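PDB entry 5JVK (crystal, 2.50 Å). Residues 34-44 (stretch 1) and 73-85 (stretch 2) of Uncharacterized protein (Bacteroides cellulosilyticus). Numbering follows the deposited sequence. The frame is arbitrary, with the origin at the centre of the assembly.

Stretch 1 (34-44) GNMRLTGKLVR
Stretch 2, residues 73-85: LELTLADNENIIQ

Six backbone hydrogen bonds join the two stretches into an antiparallel ladder. Strand 37-44 runs at 165° to strand 73-78, with the axes 4.7 Å apart at closest approach. Three pairs bond reciprocally: Arg 37 N to Ala 78 O (2.9 Å) and Ala 78 N to Arg 37 O (3.1 Å); Thr 39 N to Thr 76 O (2.9 Å) and Thr 76 N to Thr 39 O (3.0 Å); Lys 41 N to Glu 74 O and Glu 74 N to Lys 41 O (both 2.9 Å). Their CA atoms lie 5.1–5.6 Å apart, whereas the alternating non-hydrogen-bonded pairs, Leu 38–Leu 77, Gly 40–Leu 75 and Leu 42–Leu 73, close to 4.5–4.7 Å. Here CA-H groups approach carbonyls, as from Leu 73 CA to Lys 41 O (3.4 Å). Backbone torsions are extended, phi -96 to -155° and psi 108 to 147° through the paired residues.

A water donates to Thr 39 O and Glu 74 O and also hydrogen-bonds Thr 76 OG1, each at 3.0 Å. On the face carrying Arg 37, Thr 39, Lys 41, Glu 74, Thr 76 and Ala 78, both threonines are m, and Lys 41 (mtpt) brings NZ to 4.1 Å from Glu 74 OE1, beyond a salt bridge but electrostatically favourable.

The other face is buried and leucine-rich. Leu 38, Leu 73 and Leu 77 are tp; Leu 42 and Leu 75 are mt. Leu 42 CD2 meets Leu 73 CD1 at 3.7 Å, and Leu 38 CD1 lies 4.0 Å from Leu 75 CD2. Gly 40 leaves room for Leu 75, whose CD2 sits 3.8 Å from Gly 40 CA; an ideal CB there would be only 3.3 Å from that methyl.

Beyond Ala 78 the chain turns back, with Ile 84 N bonding Leu 77 O (2.9 Å). Met 36 (mtt) packs CB against Leu 77 CD1 (3.8 Å) and CG against Ile 84 CD1 (3.6 Å), extending the apolar contact.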

# COMPACT_ATOMS: atom_id res chain seq x y z
N GLY A 34 -12.76 42.53 -5.64
CA GLY A 34 -13.37 43.29 -6.73
C GLY A 34 -13.81 42.46 -7.92
O GLY A 34 -14.77 41.70 -7.83
N ASN A 35 -13.08 42.61 -9.04
CA ASN A 35 -13.42 41.97 -10.32
C ASN A 35 -12.53 40.76 -10.67
O ASN A 35 -12.52 40.30 -11.81
CB ASN A 35 -13.34 43.03 -11.44
CG ASN A 35 -13.98 42.58 -12.74
OD1 ASN A 35 -13.33 42.56 -13.79
ND2 ASN A 35 -15.25 42.20 -12.68
N MET A 36 -11.80 40.23 -9.68
CA MET A 36 -10.95 39.06 -9.89
C MET A 36 -11.79 37.78 -9.95
O MET A 36 -12.39 37.38 -8.96
CB MET A 36 -9.91 38.94 -8.77
CG MET A 36 -8.93 40.11 -8.72
SD MET A 36 -7.78 39.99 -7.33
CE MET A 36 -6.95 41.57 -7.41
N ARG A 37 -11.83 37.15 -11.13
CA ARG A 37 -12.52 35.88 -11.35
C ARG A 37 -11.53 34.71 -11.28
O ARG A 37 -10.45 34.79 -11.86
CB ARG A 37 -13.20 35.85 -12.72
CG ARG A 37 -14.40 36.77 -12.87
CD ARG A 37 -15.11 36.48 -14.19
NE ARG A 37 -16.08 37.52 -14.56
CZ ARG A 37 -17.30 37.66 -14.05
NH1 ARG A 37 -18.08 38.65 -14.48
NH2 ARG A 37 -17.76 36.84 -13.10
N LEU A 38 -11.92 33.64 -10.59
CA LEU A 38 -11.13 32.40 -10.51
C LEU A 38 -11.75 31.33 -11.41
O LEU A 38 -12.81 30.79 -11.09
CB LEU A 38 -11.06 31.91 -9.06
CG LEU A 38 -10.32 30.59 -8.77
CD1 LEU A 38 -8.90 30.60 -9.30
CD2 LEU A 38 -10.34 30.32 -7.27
N THR A 39 -11.10 31.04 -12.53
CA THR A 39 -11.53 29.99 -13.46
C THR A 39 -10.78 28.69 -13.16
O THR A 39 -9.57 28.71 -12.91
CB THR A 39 -11.30 30.40 -14.93
OG1 THR A 39 -11.92 31.66 -15.18
CG2 THR A 39 -11.87 29.36 -15.90
N GLY A 40 -11.50 27.57 -13.18
CA GLY A 40 -10.94 26.24 -12.93
C GLY A 40 -11.31 25.25 -14.03
O GLY A 40 -12.46 25.20 -14.45
N LYS A 41 -10.32 24.49 -14.49
CA LYS A 41 -10.51 23.43 -15.48
C LYS A 41 -10.01 22.11 -14.90
O LYS A 41 -8.84 22.02 -14.50
CB LYS A 41 -9.73 23.74 -16.75
CG LYS A 41 -10.35 24.80 -17.64
CD LYS A 41 -9.49 25.10 -18.86
CE LYS A 41 -9.62 24.03 -19.94
NZ LYS A 41 -8.53 24.10 -20.95
N LEU A 42 -10.88 21.10 -14.85
CA LEU A 42 -10.50 19.74 -14.47
C LEU A 42 -10.38 18.89 -15.73
O LEU A 42 -11.39 18.62 -16.37
CB LEU A 42 -11.54 19.12 -13.53
CG LEU A 42 -11.55 19.65 -12.09
CD1 LEU A 42 -12.84 19.22 -11.39
CD2 LEU A 42 -10.34 19.17 -11.31
N VAL A 43 -9.16 18.48 -16.06
CA VAL A 43 -8.86 17.74 -17.29
C VAL A 43 -8.42 16.31 -16.95
O VAL A 43 -7.43 16.11 -16.25
CB VAL A 43 -7.73 18.43 -18.09
CG1 VAL A 43 -7.61 17.81 -19.48
CG2 VAL A 43 -7.98 19.93 -18.18
N ARG A 44 -9.15 15.32 -17.47
CA ARG A 44 -8.92 13.91 -17.16
C ARG A 44 -7.70 13.36 -17.89
O ARG A 44 -7.43 13.74 -19.03
CB ARG A 44 -10.16 13.08 -17.53
CG ARG A 44 -10.09 11.63 -17.07
CD ARG A 44 -11.46 10.97 -16.99
NE ARG A 44 -12.07 10.75 -18.30
CZ ARG A 44 -13.24 10.13 -18.50
NH1 ARG A 44 -13.95 9.66 -17.48
NH2 ARG A 44 -13.70 9.98 -19.73
N LEU A 73 -5.97 19.75 -12.37
CA LEU A 73 -6.73 20.96 -12.05
C LEU A 73 -5.90 22.19 -12.43
O LEU A 73 -4.91 22.50 -11.76
CB LEU A 73 -7.06 20.99 -10.55
CG LEU A 73 -7.74 22.23 -9.96
CD1 LEU A 73 -9.04 22.58 -10.67
CD2 LEU A 73 -7.98 22.01 -8.48
N GLU A 74 -6.31 22.88 -13.49
CA GLU A 74 -5.67 24.13 -13.93
C GLU A 74 -6.48 25.32 -13.41
O GLU A 74 -7.64 25.48 -13.78
CB GLU A 74 -5.60 24.19 -15.47
CG GLU A 74 -4.70 23.14 -16.09
CD GLU A 74 -5.00 22.87 -17.56
OE1 GLU A 74 -5.47 23.79 -18.27
OE2 GLU A 74 -4.77 21.72 -18.01
N LEU A 75 -5.86 26.13 -12.55
CA LEU A 75 -6.52 27.30 -11.94
C LEU A 75 -5.91 28.61 -12.45
O LEU A 75 -4.68 28.71 -12.58
CB LEU A 75 -6.43 27.24 -10.42
CG LEU A 75 -7.31 26.19 -9.73
CD1 LEU A 75 -6.87 25.94 -8.30
CD2 LEU A 75 -8.78 26.59 -9.77
N THR A 76 -6.76 29.59 -12.72
CA THR A 76 -6.35 30.90 -13.25
C THR A 76 -7.16 32.02 -12.60
O THR A 76 -8.37 32.11 -12.79
CB THR A 76 -6.53 30.96 -14.78
OG1 THR A 76 -5.76 29.93 -15.40
CG2 THR A 76 -6.09 32.32 -15.34
N LEU A 77 -6.47 32.87 -11.83
CA LEU A 77 -7.06 34.09 -11.26
C LEU A 77 -6.73 35.27 -12.17
O LEU A 77 -5.56 35.46 -12.53
CB LEU A 77 -6.53 34.33 -9.85
CG LEU A 77 -7.14 35.49 -9.05
CD1 LEU A 77 -8.65 35.37 -8.93
CD2 LEU A 77 -6.49 35.55 -7.67
N ALA A 78 -7.73 36.06 -12.54
CA ALA A 78 -7.55 37.17 -13.49
C ALA A 78 -8.60 38.27 -13.32
O ALA A 78 -9.75 37.99 -12.98
CB ALA A 78 -7.57 36.65 -14.92
N ASP A 79 -8.18 39.51 -13.58
CA ASP A 79 -9.06 40.68 -13.46
C ASP A 79 -10.00 40.77 -14.66
O ASP A 79 -11.22 40.61 -14.52
CB ASP A 79 -8.24 41.97 -13.29
CG ASP A 79 -9.10 43.18 -12.99
OD1 ASP A 79 -9.12 44.12 -13.82
OD2 ASP A 79 -9.77 43.20 -11.94
N ASN A 80 -9.44 41.02 -15.85
CA ASN A 80 -10.19 41.03 -17.11
C ASN A 80 -9.43 40.23 -18.17
O ASN A 80 -9.93 39.23 -18.68
CB ASN A 80 -10.43 42.46 -17.59
CG ASN A 80 -11.45 43.20 -16.73
OD1 ASN A 80 -11.13 44.21 -16.10
ND2 ASN A 80 -12.68 42.70 -16.70
N GLU A 81 -8.22 40.70 -18.49
CA GLU A 81 -7.27 39.96 -19.33
C GLU A 81 -5.86 39.97 -18.71
O GLU A 81 -4.87 39.76 -19.41
CB GLU A 81 -7.25 40.55 -20.74
CG GLU A 81 -8.62 40.63 -21.42
CD GLU A 81 -8.55 41.11 -22.85
OE1 GLU A 81 -7.79 42.06 -23.14
OE2 GLU A 81 -9.27 40.55 -23.70
N ASN A 82 -5.80 40.18 -17.39
CA ASN A 82 -4.54 40.30 -16.64
C ASN A 82 -4.44 39.14 -15.67
O ASN A 82 -5.09 39.15 -14.62
CB ASN A 82 -4.50 41.63 -15.87
CG ASN A 82 -4.26 42.83 -16.77
OD1 ASN A 82 -4.62 42.83 -17.94
ND2 ASN A 82 -3.65 43.87 -16.21
N ILE A 83 -3.63 38.14 -16.01
CA ILE A 83 -3.47 36.93 -15.20
C ILE A 83 -2.69 37.26 -13.92
O ILE A 83 -1.47 37.44 -13.96
CB ILE A 83 -2.78 35.79 -16.00
CG1 ILE A 83 -3.66 35.36 -17.18
CG2 ILE A 83 -2.46 34.60 -15.10
CD1 ILE A 83 -2.92 34.61 -18.27
N ILE A 84 -3.40 37.34 -12.80
CA ILE A 84 -2.81 37.72 -11.51
C ILE A 84 -2.04 36.56 -10.88
O ILE A 84 -0.90 36.73 -10.45
CB ILE A 84 -3.90 38.23 -10.53
CG1 ILE A 84 -4.50 39.54 -11.07
CG2 ILE A 84 -3.34 38.46 -9.13
CD1 ILE A 84 -5.88 39.85 -10.54
N GLN A 85 -2.67 35.39 -10.81
CA GLN A 85 -2.06 34.20 -10.21
C GLN A 85 -2.62 32.93 -10.86
O GLN A 85 -3.80 32.87 -11.21
CB GLN A 85 -2.33 34.17 -8.70
CG GLN A 85 -1.40 33.27 -7.91
CD GLN A 85 -1.78 33.15 -6.44
OE1 GLN A 85 -2.06 32.06 -5.94
NE2 GLN A 85 -1.79 34.28 -5.73
O HOH W 1 -8.08 27.99 -15.45